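Local coordinates for hypothetical protein (Legionella pneumophila subsp. pneumophila, PDB 2IM9) that is of unknown function but probably acts as a hydrolase related to N-acetylmuramoyl-L-alanine amidases, within the papain-like (CA) peptidase clan, at residues Arg128-Arg133 / Val203-Lys208; Ile154-Arg159 / Ala167-Ala172; Ala226-Asn231 / Lys302-Pro307. All coordinates share one frame; numbering follows the deposited sequence.

Contact 1. Residues Arg128-Arg133 / Val203-Lys208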
# COMPACT_ATOMS: atom_id res chain seq x y z
N ARG A 128 2.06 17.79 0.80
CA ARG A 128 2.26 17.21 -0.53
C ARG A 128 3.60 17.57 -1.16
O ARG A 128 3.88 18.74 -1.47
CB ARG A 128 1.12 17.65 -1.47
CG ARG A 128 1.26 17.11 -2.90
CD ARG A 128 0.42 17.93 -3.91
NE ARG A 128 -0.92 18.24 -3.39
CZ ARG A 128 -1.85 17.34 -3.09
NH1 ARG A 128 -3.03 17.73 -2.62
NH2 ARG A 128 -1.60 16.04 -3.25
N SER A 129 4.43 16.55 -1.36
CA SER A 129 5.69 16.72 -2.08
C SER A 129 6.23 15.35 -2.41
O SER A 129 5.89 14.37 -1.73
CB SER A 129 6.71 17.51 -1.24
OG SER A 129 7.21 16.70 -0.18
N TYR A 130 7.07 15.27 -3.45
CA TYR A 130 7.71 13.99 -3.78
C TYR A 130 8.42 13.38 -2.56
O TYR A 130 8.22 12.21 -2.25
CB TYR A 130 8.66 14.11 -4.97
CG TYR A 130 9.07 12.73 -5.46
CD1 TYR A 130 8.37 12.10 -6.48
CD2 TYR A 130 10.12 12.04 -4.86
CE1 TYR A 130 8.73 10.83 -6.92
CE2 TYR A 130 10.50 10.76 -5.28
CZ TYR A 130 9.79 10.16 -6.30
OH TYR A 130 10.12 8.89 -6.72
N ILE A 131 9.23 14.17 -1.86
CA ILE A 131 10.05 13.58 -0.79
C ILE A 131 9.20 13.20 0.41
O ILE A 131 9.60 12.33 1.17
CB ILE A 131 11.22 14.47 -0.34
CG1 ILE A 131 10.71 15.72 0.38
CG2 ILE A 131 12.15 14.79 -1.52
CD1 ILE A 131 11.78 16.43 1.17
N ASN A 132 8.06 13.87 0.60
CA ASN A 132 7.15 13.53 1.70
C ASN A 132 6.24 12.34 1.39
O ASN A 132 5.58 11.80 2.27
CB ASN A 132 6.28 14.74 2.09
CG ASN A 132 7.00 15.75 2.96
OD1 ASN A 132 8.09 15.49 3.48
ND2 ASN A 132 6.39 16.92 3.12
N ARG A 133 6.16 11.94 0.13
CA ARG A 133 5.32 10.80 -0.21
C ARG A 133 5.79 9.58 0.58
O ARG A 133 6.99 9.38 0.79
CB ARG A 133 5.37 10.51 -1.71
CG ARG A 133 4.09 9.77 -2.19
CD ARG A 133 4.26 9.12 -3.56
NE ARG A 133 4.47 10.08 -4.64
CZ ARG A 133 4.80 9.75 -5.89
NH1 ARG A 133 4.96 8.46 -6.22
NH2 ARG A 133 4.98 10.70 -6.82
N VAL A 203 18.32 16.25 -11.00
CA VAL A 203 19.46 16.72 -10.19
C VAL A 203 18.97 17.45 -8.95
O VAL A 203 19.50 17.28 -7.85
CB VAL A 203 20.42 17.66 -11.01
CG1 VAL A 203 21.48 18.28 -10.09
CG2 VAL A 203 21.04 16.90 -12.17
N GLU A 204 17.93 18.26 -9.14
CA GLU A 204 17.34 19.02 -8.04
C GLU A 204 16.76 18.09 -6.97
O GLU A 204 16.99 18.27 -5.75
CB GLU A 204 16.27 19.92 -8.61
CG GLU A 204 15.57 20.81 -7.62
CD GLU A 204 14.48 21.57 -8.35
OE1 GLU A 204 14.80 22.59 -9.00
OE2 GLU A 204 13.31 21.12 -8.31
N LEU A 205 16.00 17.10 -7.43
CA LEU A 205 15.40 16.12 -6.56
C LEU A 205 16.47 15.29 -5.83
O LEU A 205 16.35 15.02 -4.63
CB LEU A 205 14.49 15.18 -7.37
CG LEU A 205 13.73 14.14 -6.53
CD1 LEU A 205 12.82 14.80 -5.46
CD2 LEU A 205 12.98 13.17 -7.45
N LYS A 206 17.52 14.89 -6.55
CA LYS A 206 18.58 14.10 -5.91
C LYS A 206 19.34 14.89 -4.85
O LYS A 206 19.79 14.33 -3.83
CB LYS A 206 19.55 13.58 -6.96
CG LYS A 206 18.98 12.44 -7.76
CD LYS A 206 20.01 11.94 -8.75
CE LYS A 206 19.48 10.72 -9.49
NZ LYS A 206 20.56 10.15 -10.33
N ALA A 207 19.47 16.20 -5.09
CA ALA A 207 20.14 17.07 -4.13
C ALA A 207 19.37 17.07 -2.81
O ALA A 207 19.98 17.04 -1.74
CB ALA A 207 20.32 18.48 -4.68
N LYS A 208 18.04 17.07 -2.89
CA LYS A 208 17.24 16.97 -1.68
C LYS A 208 17.33 15.57 -1.07
O LYS A 208 17.52 15.42 0.14
CB LYS A 208 15.78 17.33 -1.95
CG LYS A 208 14.97 17.46 -0.68
CD LYS A 208 15.40 18.67 0.17
CE LYS A 208 14.43 18.91 1.32
NZ LYS A 208 13.11 19.44 0.83
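The carbonyl oxygen of Tyr-130 accepts two hydrogen bonds, from Arg-133 N at 3.2 Å and from the ring nitrogen NE2 of His-135. The first closes a type I beta turn from Tyr-130 to Arg-133, in the loop between helix 111-122 and helix 137-147. Ser-129 steadies the turn with an ST motif: its OG accepts from Asn-132 N at 3.1 Å. The turn faces helix 195-209, part of a predicted coiled coil, through Leu-205 and Lys-208. Both Leu-205 methyls meet the Tyr-130 ring. CD2 lies over one face of the Tyr-130 ring, 4.2 Å from the centroid and 21° off the normal, displaced toward the rim: a CH-pi contact. Leu-205 CD1 sits between Tyr-130 CD2 (3.9 Å) and Ile-131 CG2 (4.0 Å). The Tyr-130 hydroxyl is hydrogen-bonded to Lys-183 NZ, and Tyr-180 of helix 176-181 touches Tyr-130, Ile-131 and Leu-205. Lys-208 crosses Ile-131 roughly at a right angle. Its chain bends at chi2 (68°) and again at chi4 (-71°), which folds the aliphatic part over the branched side chain. CE comes within 3.6 Å of Ile-131 CD1, and the ammonium NZ sits 3.3 Å from that same methyl.

Contact 2. Residues Ile154-Arg159 / Ala167-Ala172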
# COMPACT_ATOMS: atom_id res chain seq x y z
N ILE A 154 -1.13 -6.23 13.89
CA ILE A 154 -1.61 -7.34 14.72
C ILE A 154 -0.94 -8.68 14.42
O ILE A 154 -1.38 -9.72 14.91
CB ILE A 154 -3.14 -7.47 14.67
CG1 ILE A 154 -3.63 -7.85 13.26
CG2 ILE A 154 -3.79 -6.17 15.14
CD1 ILE A 154 -4.94 -8.61 13.30
N THR A 155 0.15 -8.65 13.64
CA THR A 155 0.85 -9.87 13.22
C THR A 155 1.14 -10.83 14.37
O THR A 155 0.84 -12.03 14.28
CB THR A 155 2.15 -9.52 12.47
OG1 THR A 155 1.86 -8.54 11.45
CG2 THR A 155 2.78 -10.76 11.83
N PHE A 156 1.70 -10.30 15.46
CA PHE A 156 2.05 -11.17 16.60
C PHE A 156 0.83 -11.77 17.32
O PHE A 156 0.98 -12.77 18.03
CB PHE A 156 2.93 -10.45 17.62
CG PHE A 156 4.40 -10.58 17.34
CD1 PHE A 156 5.06 -9.64 16.56
CD2 PHE A 156 5.13 -11.65 17.87
CE1 PHE A 156 6.44 -9.77 16.30
CE2 PHE A 156 6.51 -11.79 17.62
CZ PHE A 156 7.16 -10.85 16.84
N SER A 157 -0.34 -11.15 17.17
CA SER A 157 -1.55 -11.64 17.83
C SER A 157 -2.14 -12.88 17.15
O SER A 157 -3.11 -13.48 17.64
CB SER A 157 -2.62 -10.55 17.88
OG SER A 157 -3.27 -10.45 16.63
N ILE A 158 -1.57 -13.26 16.02
CA ILE A 158 -2.02 -14.46 15.32
C ILE A 158 -1.17 -15.60 15.86
O ILE A 158 -0.01 -15.76 15.48
CB ILE A 158 -1.93 -14.29 13.80
CG1 ILE A 158 -2.93 -13.20 13.37
CG2 ILE A 158 -2.24 -15.62 13.08
CD1 ILE A 158 -2.64 -12.59 12.08
N ARG A 159 -1.76 -16.38 16.76
CA ARG A 159 -0.99 -17.31 17.58
C ARG A 159 -1.34 -18.78 17.27
O ARG A 159 -2.42 -19.06 16.74
CB ARG A 159 -1.23 -16.98 19.06
CG ARG A 159 -0.99 -15.50 19.36
CD ARG A 159 -0.94 -15.21 20.87
NE ARG A 159 -2.23 -15.42 21.52
CZ ARG A 159 -2.47 -15.19 22.81
NH1 ARG A 159 -1.49 -14.74 23.61
NH2 ARG A 159 -3.68 -15.41 23.30
N ALA A 167 5.23 -15.32 14.92
CA ALA A 167 5.86 -14.28 14.09
C ALA A 167 7.36 -14.11 14.32
O ALA A 167 7.87 -14.38 15.41
CB ALA A 167 5.16 -12.94 14.26
N LEU A 168 8.02 -13.62 13.27
CA LEU A 168 9.45 -13.31 13.26
C LEU A 168 9.61 -11.85 12.83
O LEU A 168 8.63 -11.19 12.50
CB LEU A 168 10.17 -14.22 12.26
CG LEU A 168 10.01 -15.73 12.52
CD1 LEU A 168 10.53 -16.56 11.34
CD2 LEU A 168 10.69 -16.10 13.84
N TYR A 169 10.85 -11.34 12.85
CA TYR A 169 11.11 -9.96 12.42
C TYR A 169 11.90 -9.93 11.13
O TYR A 169 12.94 -10.61 11.00
CB TYR A 169 11.89 -9.18 13.49
CG TYR A 169 11.19 -9.00 14.82
CD1 TYR A 169 10.18 -8.05 14.98
CD2 TYR A 169 11.56 -9.76 15.92
CE1 TYR A 169 9.54 -7.88 16.20
CE2 TYR A 169 10.94 -9.59 17.16
CZ TYR A 169 9.93 -8.66 17.29
OH TYR A 169 9.33 -8.52 18.53
N ALA A 170 11.41 -9.15 10.17
CA ALA A 170 12.18 -8.84 8.96
C ALA A 170 12.79 -7.46 9.12
O ALA A 170 12.13 -6.54 9.61
CB ALA A 170 11.28 -8.87 7.75
N ASN A 171 14.04 -7.30 8.68
CA ASN A 171 14.70 -6.01 8.70
C ASN A 171 15.28 -5.70 7.33
O ASN A 171 15.81 -6.59 6.65
CB ASN A 171 15.84 -5.98 9.71
CG ASN A 171 15.45 -6.56 11.05
OD1 ASN A 171 16.08 -7.52 11.52
ND2 ASN A 171 14.41 -6.02 11.66
N ALA A 172 15.16 -4.46 6.91
CA ALA A 172 15.89 -4.00 5.75
C ALA A 172 16.46 -2.66 6.11
O ALA A 172 15.80 -1.87 6.76
CB ALA A 172 14.97 -3.87 4.56
O HOH W 1 2.39 -14.56 15.68
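Phe-156 and Ala-167 bring the two backbones closest, with their CA atoms 5.5 Å apart. Phe-156 lies in the short 3-10 segment 155-157, and Ala-167 stands just before strand 168-175. Within the first segment, Ile-154 O accepts from Ser-157 N and also from Ser-157 OG, the latter at 2.7 Å, in the carbonyl plane and on a lone pair. A water bridges the segments. Ile-158 O lies 2.7 Å and Thr-155 O 3.3 Å from the water, which has more acceptors in reach than protons to give. Ala-167 N donates weakly to it at 3.0 Å.

Segment 154-159 follows strand 151-153, and the loop then leads into strand 168-175. Both strands belong to the antiparallel sheet of the amidase-like domain, and the contact brings together the two ends of the connection between them. On strand 168-175, Leu-168 and Ala-170 pair by backbone bonds with Tyr-221 and Val-219 of strand 214-223.

The Phe-156 ring is the main side-chain surface. Ala-167 CB sits over its centre, 3.6 Å from the centroid and only 5° off the normal, a CH-pi contact. Thr-155 CG2 reaches Ala-167 CB at 4.0 Å. Thr-155 OG1 is held by Asp-153 and by the backbone N of Ile-314. Tyr-169 meets the CE1 and CZ atoms of the Phe-156 ring. The two ring planes are oblique, at 44°. Phe-156 CZ approaches a face of the Tyr-169 ring, 3.6 Å from Tyr-169 CZ. Tyr-169 CG is anti to the carbonyl carbon (chi1 -62°), and from there the phenol extends to the Phe-156 ring.

Contact 3. Residues Ala226-Asn231 / Lys302-Pro307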
# COMPACT_ATOMS: atom_id res chain seq x y z
N ALA A 226 5.36 -21.61 9.29
CA ALA A 226 4.23 -21.74 10.21
C ALA A 226 2.92 -21.92 9.46
O ALA A 226 2.13 -22.80 9.77
CB ALA A 226 4.16 -20.53 11.15
N LEU A 227 2.69 -21.07 8.46
CA LEU A 227 1.43 -21.06 7.73
C LEU A 227 1.23 -22.33 6.92
O LEU A 227 0.10 -22.70 6.61
CB LEU A 227 1.35 -19.85 6.81
CG LEU A 227 1.15 -18.50 7.49
CD1 LEU A 227 1.31 -17.41 6.43
CD2 LEU A 227 -0.23 -18.39 8.12
N PHE A 228 2.35 -22.97 6.57
CA PHE A 228 2.31 -24.22 5.82
C PHE A 228 3.11 -25.31 6.53
O PHE A 228 3.74 -26.14 5.87
CB PHE A 228 2.80 -24.01 4.39
CG PHE A 228 1.91 -23.11 3.61
CD1 PHE A 228 0.77 -23.61 2.97
CD2 PHE A 228 2.17 -21.74 3.58
CE1 PHE A 228 -0.07 -22.76 2.28
CE2 PHE A 228 1.31 -20.87 2.88
CZ PHE A 228 0.19 -21.39 2.23
N SER A 229 3.08 -25.30 7.86
CA SER A 229 3.71 -26.39 8.63
C SER A 229 3.17 -27.74 8.15
O SER A 229 1.98 -27.86 7.84
CB SER A 229 3.45 -26.21 10.13
OG SER A 229 2.06 -26.22 10.40
N GLU A 230 4.06 -28.74 8.08
CA GLU A 230 3.69 -30.06 7.54
C GLU A 230 3.16 -30.02 6.10
O GLU A 230 2.41 -30.92 5.68
CB GLU A 230 2.70 -30.78 8.47
CG GLU A 230 3.22 -31.08 9.86
N ASN A 231 3.52 -28.97 5.36
CA ASN A 231 3.14 -28.81 3.94
C ASN A 231 1.63 -28.80 3.72
O ASN A 231 1.13 -29.24 2.68
CB ASN A 231 3.81 -29.90 3.06
CG ASN A 231 3.97 -29.47 1.59
OD1 ASN A 231 4.39 -28.35 1.29
ND2 ASN A 231 3.65 -30.38 0.68
N LYS A 302 1.72 -20.71 -3.70
CA LYS A 302 2.52 -20.43 -4.90
C LYS A 302 3.71 -19.53 -4.59
O LYS A 302 4.79 -19.70 -5.17
CB LYS A 302 1.67 -19.79 -5.99
CG LYS A 302 0.53 -20.66 -6.50
CD LYS A 302 -0.35 -19.89 -7.47
CE LYS A 302 -1.48 -20.75 -8.03
NZ LYS A 302 -2.55 -21.02 -7.02
N ALA A 303 3.53 -18.59 -3.67
CA ALA A 303 4.61 -17.66 -3.29
C ALA A 303 5.74 -18.36 -2.53
O ALA A 303 6.88 -17.89 -2.56
CB ALA A 303 4.06 -16.47 -2.48
N ARG A 304 5.42 -19.47 -1.87
CA ARG A 304 6.40 -20.29 -1.12
C ARG A 304 7.64 -20.67 -1.91
O ARG A 304 8.72 -20.81 -1.33
CB ARG A 304 5.77 -21.60 -0.65
CG ARG A 304 4.84 -21.52 0.51
CD ARG A 304 4.03 -22.81 0.60
NE ARG A 304 4.73 -23.83 1.37
CZ ARG A 304 4.49 -25.14 1.33
NH1 ARG A 304 3.58 -25.66 0.51
NH2 ARG A 304 5.20 -25.94 2.11
N SER A 305 7.48 -20.88 -3.21
CA SER A 305 8.59 -21.34 -4.05
C SER A 305 9.62 -20.23 -4.29
O SER A 305 10.74 -20.49 -4.73
CB SER A 305 8.08 -21.94 -5.37
OG SER A 305 7.24 -21.03 -6.05
N SER A 306 9.24 -19.00 -3.97
CA SER A 306 10.16 -17.87 -4.07
C SER A 306 11.35 -17.99 -3.11
O SER A 306 11.18 -18.29 -1.92
CB SER A 306 9.42 -16.56 -3.80
OG SER A 306 10.34 -15.48 -3.62
N PRO A 307 12.58 -17.73 -3.59
CA PRO A 307 13.69 -17.73 -2.65
C PRO A 307 13.63 -16.58 -1.64
O PRO A 307 14.22 -16.69 -0.57
CB PRO A 307 14.92 -17.57 -3.57
CG PRO A 307 14.40 -16.89 -4.77
CD PRO A 307 13.01 -17.43 -4.97
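Two hydrogen bonds from Arg-304 converge on one atom, Asn-231 OD1. The guanidinium meets this oxygen end-on. Arg-304 NH2 donates at 2.7 Å to Asn-231 OD1, in the carbonyl plane, with an N-H...O angle of 150°. Arg-304 NH1 donates to the same OD1 at 2.9 Å, more bent and from above the carbonyl plane. The oxygen stays near the guanidinium plane for both bonds.

Arg-304 NH1 has a second partner, a salt bridge to Asp-301 OD1 of helix 296-303. The contact joins the C-terminal part of that helix and the turn after it to the loop after helix 224-227, where Phe-228 is the first residue to leave helical geometry. Further on, Glu-230 and Asn-231 both have left-handed backbone conformations. In segment 302-307, a type I beta turn runs from Ala-303 to Ser-306, and Ser-305 OG donates to Lys-302 O at 2.9 Å.

Arg-304 also lies over Phe-228 in a CH-pi contact. A bend at chi3 (87°) helps lay the guanidinium nearly parallel to the phenyl ring, the planes 11° apart. Arg-304 CD is over the ring face, 3.8 Å from the Phe-228 centroid. Phe-228 CB lies over a face of the guanidinium, 3.6 Å from Arg-304 NE.

In the fold
All three contacts lie in the amidase-like part of one chain, and none touches another. Contact 2 is nested inside the chain loop that contact 1 closes, yet their centres are 32 Å apart and their nearest atoms about 15 Å apart. Contact 3 follows later in the chain. It lies on the same side of the chain's centre as contact 2, with centres 16 Å apart and nearest atoms about 6 Å apart. Strand 214-223 joins these two regions: it pairs with strand 168-175 and leads into helix 224-227. Contact 1 lies across the chain's centre from contact 3, 39 Å between centres. How the contacts lie relative to a catalytic site is not known.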